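Long-range contacts in VMB-1 (Vibrio alginolyticus, PDB 6JV4), which probably hydrolyses beta-lactam antibiotics to substituted beta-amino acids, as a zinc-dependent subclass B1 metallo-beta-lactamase: residues K100-S105 with S119-I123; L17-V21 with L153-I158. One frame throughout, in Å; residues are numbered along the deposited sequence.

Overall arrangement
Two beta sheets packed face to face, with helices outside, form the core of this single-chain enzyme, and the contacts sample different parts of that sandwich. Contact 1 lies within the seven-strand sheet, joining its edge strand 121-123 to strand 100-104. Contact 2 runs between the sheets: the turn at the 13-16 end of the same sheet meets the hairpin loop linking strands 150-153 and 158-162 of the five-strand sheet. Their centres are 23 Å apart and their nearest atoms about 13 Å, so they do not touch, although contact 1 is nested in the chain loop that contact 2 closes. The Thr104 side chain of contact 1 lies about 13 Å from a zinc ion; contact 2 is remote from the zinc site.

Contact 1: K100-S105 with S119-I123; sequences KTYATS and SSDEI
This is a parallel strand pairing at the edge of the seven-strand sheet, where strand 121-123 closes the sheet against strand 100-104. The short strand axes approach to 4.4 Å and cross at -32°. Both strands are extended, and Tyr102 pairs with Asp121, Ala103 with Glu122 and Thr104 with Ile123, at CA-CA distances of 4.8, 5.3 and 4.3 Å. Backbone hydrogen bonds alternate along the seam: Asp121 N to Thr101 O (2.9 Å), Ala103 N to Asp121 O (3.3 Å), Ile123 N to Ala103 O (2.8 Å) and Ser105 N to Ile123 O (3.1 Å). Just before strand 121-123, Ser120 pairs reciprocally with Thr101: Thr101 N donates to Ser120 OG (2.9 Å) and Ser120 N to Thr101 OG1 (2.8 Å), with both chi1 angles p. Thr101 OG1 also bonds Asn95. Ser120 OG in turn donates to Asp121 OD1 (2.6 Å), and Lys100 NZ makes a long salt bridge to Asp121 OD2 (3.9 Å).

Tyr102, Asp121, Thr104 and Ile123 share one sheet face. With Tyr102 and Asp121 both in m, Asp121 CB sits 3.7 Å from the Tyr102 ring centroid in a CH-pi contact, while Ile123 CD1 packs 4.1 Å from Tyr102 CB. Ala103 and Glu122 face the other way; Glu122 OE1, like Ser119 OG, bonds Asn108 of the intervening helix, and a water joins Glu122 OE1 (3.2 Å) to Ser105 O (2.7 Å). Thr104, chi1 p, N-caps that helix through Thr107 N. Strand 100-104, helix 105-113 and strand 121-123 thus form a beta-alpha-beta crossover within the alpha-beta/beta-alpha metallo-beta-lactamase fold.

Contact 2: L17-V21 with L153-I158; sequences LSDNV and LPNEKI
Apolar packing comes first. Val21, chi1 t, points CG2 at Leu153 CD1 (3.8 Å) and CG1 at Ile158 CD1 (4.0 Å), and Leu17 CB lies 4.3 Å from Ile158 CD1. Ile158, in m,t, thus reaches both Leu17 and Val21 with CD1. Leu41 of strand 36-45 touches Leu17 and Leu153, and Leu200 touches Leu17 and Ile158, so the cluster continues into both sheets.

The polar link goes through water. Glu156 chi1 m puts CG 3.6 Å from Ser18 OG, and chi2 near 82° turns CD to 3.8 Å from Val21 CG2. One water lies 2.6 Å from Ser18 OG, donates to Glu156 OE2 (2.6 Å) and weakly accepts from Asn20 N (3.4 Å).

Backbone bonds shape each segment separately, and the nearest CA atoms, Ser18 and Glu156, stay 7.6 Å apart. Ser18-Val21 is a type I turn, with Val21 N to Ser18 O at 3.2 Å; Leu17 N and Ser18 N both reach Val21 O (2.8 and 3.0 Å), a classic bulge. Across the loop, Leu153 N bonds Ile158 O (2.9 Å) and Ile158 N bonds Leu153 O (3.3 Å); Lys157, left-handed at 58/44, makes the G1 bulge. Two bulged turns, one from each sheet, thus meet through aliphatic side chains and a water, within the metallo-beta-lactamase sandwich.

Contact 1: K100-S105 with S119-I123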
ATOM      1  N   LYS A 100       4.893  15.857  -2.386  1.00 14.67           N
ATOM      2  CA  LYS A 100       5.776  15.255  -1.361  1.00 15.40           C
ATOM      3  C   LYS A 100       5.549  13.735  -1.374  1.00 12.22           C
ATOM      4  O   LYS A 100       4.399  13.308  -1.512  1.00 13.02           O
ATOM      5  CB  LYS A 100       5.503  15.756   0.057  1.00 19.99           C
ATOM      6  CG  LYS A 100       5.673  17.258   0.267  1.00 25.82           C
ATOM      7  CD  LYS A 100       5.828  17.652   1.728  1.00 32.50           C
ATOM      8  CE  LYS A 100       6.298  19.093   1.876  1.00 41.01           C
ATOM      9  NZ  LYS A 100       7.503  19.167   2.734  1.00 48.52           N
ATOM     10  N   THR A 101       6.633  12.997  -1.348  1.00 11.23           N
ATOM     11  CA  THR A 101       6.608  11.525  -1.256  1.00 10.69           C
ATOM     12  C   THR A 101       7.192  11.121   0.073  1.00 10.62           C
ATOM     13  O   THR A 101       8.273  11.590   0.455  1.00 10.89           O
ATOM     14  CB  THR A 101       7.303  10.875  -2.449  1.00 10.94           C
ATOM     15  OG1 THR A 101       8.633  11.393  -2.564  1.00 11.59           O
ATOM     16  CG2 THR A 101       6.553  11.084  -3.743  1.00 12.65           C
ATOM     17  N   TYR A 102       6.535  10.178   0.730  1.00 10.10           N
ATOM     18  CA  TYR A 102       6.982   9.694   2.041  1.00  9.33           C
ATOM     19  C   TYR A 102       7.303   8.213   1.957  1.00  9.12           C
ATOM     20  O   TYR A 102       6.550   7.481   1.329  1.00 10.07           O
ATOM     21  CB  TYR A 102       5.879   9.847   3.075  1.00 10.71           C
ATOM     22  CG  TYR A 102       5.674  11.268   3.537  1.00 11.38           C
ATOM     23  CD1 TYR A 102       6.303  11.733   4.683  1.00 13.71           C
ATOM     24  CD2 TYR A 102       4.953  12.148   2.777  1.00 14.24           C
ATOM     25  CE1 TYR A 102       6.155  13.052   5.090  1.00 15.60           C
ATOM     26  CE2 TYR A 102       4.788  13.468   3.170  1.00 16.88           C
ATOM     27  CZ  TYR A 102       5.375  13.906   4.344  1.00 16.79           C
ATOM     28  OH  TYR A 102       5.170  15.196   4.715  1.00 21.37           O
ATOM     29  N   ALA A 103       8.427   7.827   2.534  1.00  8.56           N
ATOM     30  CA  ALA A 103       8.847   6.416   2.620  1.00  8.82           C
ATOM     31  C   ALA A 103       9.634   6.270   3.898  1.00  9.33           C
ATOM     32  O   ALA A 103      10.297   7.256   4.308  1.00  9.49           O
ATOM     33  CB  ALA A 103       9.651   5.987   1.414  1.00  9.12           C
ATOM     34  N   THR A 104       9.653   5.076   4.470  1.00  7.64           N
ATOM     35  CA  THR A 104      10.507   4.850   5.637  1.00  7.72           C
ATOM     36  C   THR A 104      11.977   4.821   5.215  1.00  7.80           C
ATOM     37  O   THR A 104      12.321   4.645   4.022  1.00  8.03           O
ATOM     38  CB  THR A 104      10.182   3.578   6.420  1.00  8.10           C
ATOM     39  OG1 THR A 104      10.644   2.480   5.626  1.00  8.77           O
ATOM     40  CG2 THR A 104       8.718   3.427   6.760  1.00  8.13           C
ATOM     41  N   SER A 105      12.832   4.968   6.222  1.00  8.65           N
ATOM     42  CA  SER A 105      14.301   4.812   6.083  1.00  8.88           C
ATOM     43  C   SER A 105      14.638   3.457   5.464  1.00  9.31           C
ATOM     44  O   SER A 105      15.631   3.362   4.698  1.00 10.42           O
ATOM     45  CB  SER A 105      14.989   5.017   7.428  1.00  9.27           C
ATOM     46  OG  SER A 105      14.518   4.121   8.421  1.00 10.29           O
ATOM     47  N   SER A 119      12.317   8.817  -1.754  1.00 12.22           N
ATOM     48  CA  SER A 119      11.221   9.750  -1.400  1.00 11.66           C
ATOM     49  C   SER A 119      11.811  11.116  -1.054  1.00 12.33           C
ATOM     50  O   SER A 119      13.006  11.222  -0.650  1.00 13.32           O
ATOM     51  CB  SER A 119      10.406   9.184  -0.259  1.00 10.59           C
ATOM     52  OG  SER A 119      11.113   9.274   0.970  1.00 10.76           O
ATOM     53  N   SER A 120      10.975  12.138  -1.135  1.00 12.18           N
ATOM     54  CA  SER A 120      11.380  13.512  -0.734  1.00 12.97           C
ATOM     55  C   SER A 120      11.476  13.597   0.794  1.00 13.50           C
ATOM     56  O   SER A 120      12.254  14.393   1.334  1.00 13.79           O
ATOM     57  CB  SER A 120      10.444  14.520  -1.327  1.00 13.44           C
ATOM     58  OG  SER A 120       9.121  14.448  -0.796  1.00 13.49           O
ATOM     59  N   ASP A 121      10.605  12.885   1.502  1.00 12.37           N
ATOM     60  CA  ASP A 121      10.414  12.982   2.951  1.00 13.63           C
ATOM     61  C   ASP A 121      10.559  11.579   3.556  1.00 12.60           C
ATOM     62  O   ASP A 121       9.988  10.644   2.982  1.00 12.21           O
ATOM     63  CB  ASP A 121       9.047  13.587   3.258  1.00 13.86           C
ATOM     64  CG  ASP A 121       9.038  15.060   2.854  1.00 17.93           C
ATOM     65  OD1 ASP A 121       8.955  15.341   1.674  1.00 16.70           O
ATOM     66  OD2 ASP A 121       9.279  15.869   3.728  1.00 19.13           O
ATOM     67  N   GLU A 122      11.403  11.448   4.583  1.00 11.71           N
ATOM     68  CA  GLU A 122      11.715  10.109   5.141  1.00 12.86           C
ATOM     69  C   GLU A 122      10.991   9.925   6.462  1.00 13.93           C
ATOM     70  O   GLU A 122      11.065  10.823   7.363  1.00 15.52           O
ATOM     71  CB  GLU A 122      13.220   9.922   5.293  1.00 14.05           C
ATOM     72  CG  GLU A 122      13.604   8.516   5.688  1.00 15.38           C
ATOM     73  CD  GLU A 122      15.062   8.199   5.338  1.00 17.50           C
ATOM     74  OE1 GLU A 122      15.347   7.752   4.213  1.00 15.89           O
ATOM     75  OE2 GLU A 122      15.906   8.446   6.209  1.00 16.77           O
ATOM     76  N   ILE A 123      10.322   8.798   6.614  1.00 10.98           N
ATOM     77  CA  ILE A 123       9.710   8.438   7.908  1.00 10.58           C
ATOM     78  C   ILE A 123      10.777   7.745   8.740  1.00 11.58           C
ATOM     79  O   ILE A 123      11.303   6.708   8.291  1.00 11.58           O
ATOM     80  CB  ILE A 123       8.482   7.563   7.667  1.00 10.06           C
ATOM     81  CG1 ILE A 123       7.434   8.335   6.893  1.00 10.75           C
ATOM     82  CG2 ILE A 123       7.966   6.946   8.953  1.00 10.88           C
ATOM     83  CD1 ILE A 123       6.307   7.440   6.351  1.00 11.35           C
TER
HETATM   84  O   HOH W   1      17.444   5.333   4.268  1.00 18.75           O

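Contact 2: L17-V21 with L153-I158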
ATOM      1  N   LEU A  17     -14.847   3.871  -1.362  1.00 15.45           N
ATOM      2  CA  LEU A  17     -14.954   3.037  -0.131  1.00 16.80           C
ATOM      3  C   LEU A  17     -15.722   3.880   0.898  1.00 19.07           C
ATOM      4  O   LEU A  17     -16.481   3.315   1.676  1.00 20.35           O
ATOM      5  CB  LEU A  17     -13.580   2.599   0.420  1.00 15.83           C
ATOM      6  CG  LEU A  17     -12.707   1.764  -0.520  1.00 14.65           C
ATOM      7  CD1 LEU A  17     -11.430   1.309   0.186  1.00 14.46           C
ATOM      8  CD2 LEU A  17     -13.445   0.556  -1.047  1.00 15.43           C
ATOM      9  N   SER A  18     -15.531   5.185   0.879  1.00 20.55           N
ATOM     10  CA  SER A  18     -16.279   6.123   1.757  1.00 20.40           C
ATOM     11  C   SER A  18     -16.185   7.500   1.140  1.00 21.08           C
ATOM     12  O   SER A  18     -15.491   7.655   0.142  1.00 22.39           O
ATOM     13  CB  SER A  18     -15.739   6.069   3.173  1.00 22.91           C
ATOM     14  OG  SER A  18     -14.454   6.703   3.246  1.00 25.71           O
ATOM     15  N   ASP A  19     -16.865   8.512   1.694  1.00 20.48           N
ATOM     16  CA  ASP A  19     -16.824   9.876   1.126  1.00 21.69           C
ATOM     17  C   ASP A  19     -15.400  10.379   0.991  1.00 18.92           C
ATOM     18  O   ASP A  19     -15.141  11.167   0.097  1.00 20.89           O
ATOM     19  CB  ASP A  19     -17.594  10.860   2.017  1.00 28.37           C
ATOM     20  CG  ASP A  19     -19.087  10.723   1.828  1.00 30.46           C
ATOM     21  OD1 ASP A  19     -19.508  10.229   0.754  1.00 31.27           O
ATOM     22  OD2 ASP A  19     -19.806  11.047   2.773  1.00 36.46           O
ATOM     23  N   ASN A  20     -14.505   9.949   1.879  1.00 16.95           N
ATOM     24  CA  ASN A  20     -13.133  10.510   1.919  1.00 16.12           C
ATOM     25  C   ASN A  20     -12.100   9.488   1.389  1.00 13.79           C
ATOM     26  O   ASN A  20     -10.928   9.810   1.459  1.00 13.78           O
ATOM     27  CB  ASN A  20     -12.794  10.975   3.329  1.00 17.51           C
ATOM     28  CG  ASN A  20     -13.700  12.114   3.747  1.00 23.09           C
ATOM     29  OD1 ASN A  20     -13.832  13.085   3.016  1.00 23.62           O
ATOM     30  ND2 ASN A  20     -14.355  11.975   4.890  1.00 25.37           N
ATOM     31  N   VAL A  21     -12.508   8.266   1.032  1.00 12.81           N
ATOM     32  CA  VAL A  21     -11.525   7.189   0.725  1.00 11.63           C
ATOM     33  C   VAL A  21     -11.928   6.533  -0.596  1.00 11.12           C
ATOM     34  O   VAL A  21     -13.008   5.901  -0.638  1.00 13.07           O
ATOM     35  CB  VAL A  21     -11.413   6.169   1.877  1.00 11.54           C
ATOM     36  CG1 VAL A  21     -10.333   5.129   1.614  1.00 11.44           C
ATOM     37  CG2 VAL A  21     -11.087   6.851   3.209  1.00 12.13           C
ATOM     38  N   LEU A 153      -6.616   4.083   8.762  1.00  8.20           N
ATOM     39  CA  LEU A 153      -7.499   5.257   8.602  1.00  9.06           C
ATOM     40  C   LEU A 153      -8.498   5.163   9.752  1.00  9.86           C
ATOM     41  O   LEU A 153      -9.468   4.425   9.662  1.00 10.49           O
ATOM     42  CB  LEU A 153      -8.183   5.195   7.240  1.00  9.90           C
ATOM     43  CG  LEU A 153      -7.263   5.063   6.033  1.00 10.19           C
ATOM     44  CD1 LEU A 153      -8.059   5.125   4.719  1.00 11.44           C
ATOM     45  CD2 LEU A 153      -6.165   6.073   6.045  1.00 10.43           C
ATOM     46  N   PRO A 154      -8.205   5.814  10.901  1.00 10.48           N
ATOM     47  CA  PRO A 154      -8.975   5.597  12.112  1.00 11.97           C
ATOM     48  C   PRO A 154     -10.439   6.028  11.965  1.00 12.21           C
ATOM     49  O   PRO A 154     -11.296   5.425  12.639  1.00 14.17           O
ATOM     50  CB  PRO A 154      -8.200   6.446  13.156  1.00 12.06           C
ATOM     51  CG  PRO A 154      -7.456   7.483  12.363  1.00 12.30           C
ATOM     52  CD  PRO A 154      -7.026   6.663  11.151  1.00 11.87           C
ATOM     53  N   ASN A 155     -10.734   7.052  11.164  1.00 12.12           N
ATOM     54  CA  ASN A 155     -12.141   7.535  11.059  1.00 14.12           C
ATOM     55  C   ASN A 155     -13.026   6.465  10.427  1.00 15.84           C
ATOM     56  O   ASN A 155     -14.195   6.343  10.857  1.00 18.52           O
ATOM     57  CB  ASN A 155     -12.229   8.882  10.345  1.00 14.63           C
ATOM     58  CG  ASN A 155     -11.428   9.921  11.090  1.00 17.53           C
ATOM     59  OD1 ASN A 155     -11.599  10.053  12.296  1.00 20.67           O
ATOM     60  ND2 ASN A 155     -10.545  10.631  10.425  1.00 21.74           N
ATOM     61  N   GLU A 156     -12.541   5.730   9.421  1.00 12.00           N
ATOM     62  CA  GLU A 156     -13.340   4.736   8.668  1.00 12.18           C
ATOM     63  C   GLU A 156     -13.045   3.284   9.086  1.00 11.04           C
ATOM     64  O   GLU A 156     -13.734   2.364   8.571  1.00 12.07           O
ATOM     65  CB  GLU A 156     -12.970   4.866   7.194  1.00 12.14           C
ATOM     66  CG  GLU A 156     -13.272   6.221   6.610  1.00 12.83           C
ATOM     67  CD  GLU A 156     -12.313   7.373   6.814  1.00 14.50           C
ATOM     68  OE1 GLU A 156     -11.207   7.174   7.369  1.00 15.09           O
ATOM     69  OE2 GLU A 156     -12.716   8.503   6.464  1.00 15.01           O
ATOM     70  N   LYS A 157     -12.058   3.073   9.925  1.00 10.03           N
ATOM     71  CA  LYS A 157     -11.570   1.747  10.377  1.00 10.37           C
ATOM     72  C   LYS A 157     -11.163   0.954   9.126  1.00 10.17           C
ATOM     73  O   LYS A 157     -11.418  -0.266   9.036  1.00 10.87           O
ATOM     74  CB  LYS A 157     -12.627   1.002  11.194  1.00 11.46           C
ATOM     75  CG  LYS A 157     -13.263   1.794  12.341  1.00 12.03           C
ATOM     76  CD  LYS A 157     -12.223   2.231  13.325  1.00 13.18           C
ATOM     77  CE  LYS A 157     -12.779   3.022  14.499  1.00 14.82           C
ATOM     78  NZ  LYS A 157     -13.265   4.342  14.046  1.00 14.91           N
ATOM     79  N   ILE A 158     -10.466   1.630   8.221  1.00  9.60           N
ATOM     80  CA  ILE A 158      -9.892   0.968   7.022  1.00  9.06           C
ATOM     81  C   ILE A 158      -8.420   0.742   7.284  1.00  8.44           C
ATOM     82  O   ILE A 158      -7.690   1.727   7.553  1.00  8.92           O
ATOM     83  CB  ILE A 158     -10.134   1.773   5.758  1.00  9.05           C
ATOM     84  CG1 ILE A 158     -11.627   1.852   5.450  1.00  9.71           C
ATOM     85  CG2 ILE A 158      -9.310   1.184   4.598  1.00  8.97           C
ATOM     86  CD1 ILE A 158     -11.982   2.833   4.383  1.00 11.23           C
TER
HETATM   87  O   HOH W   2     -14.859   8.615   4.959  1.00 17.26           O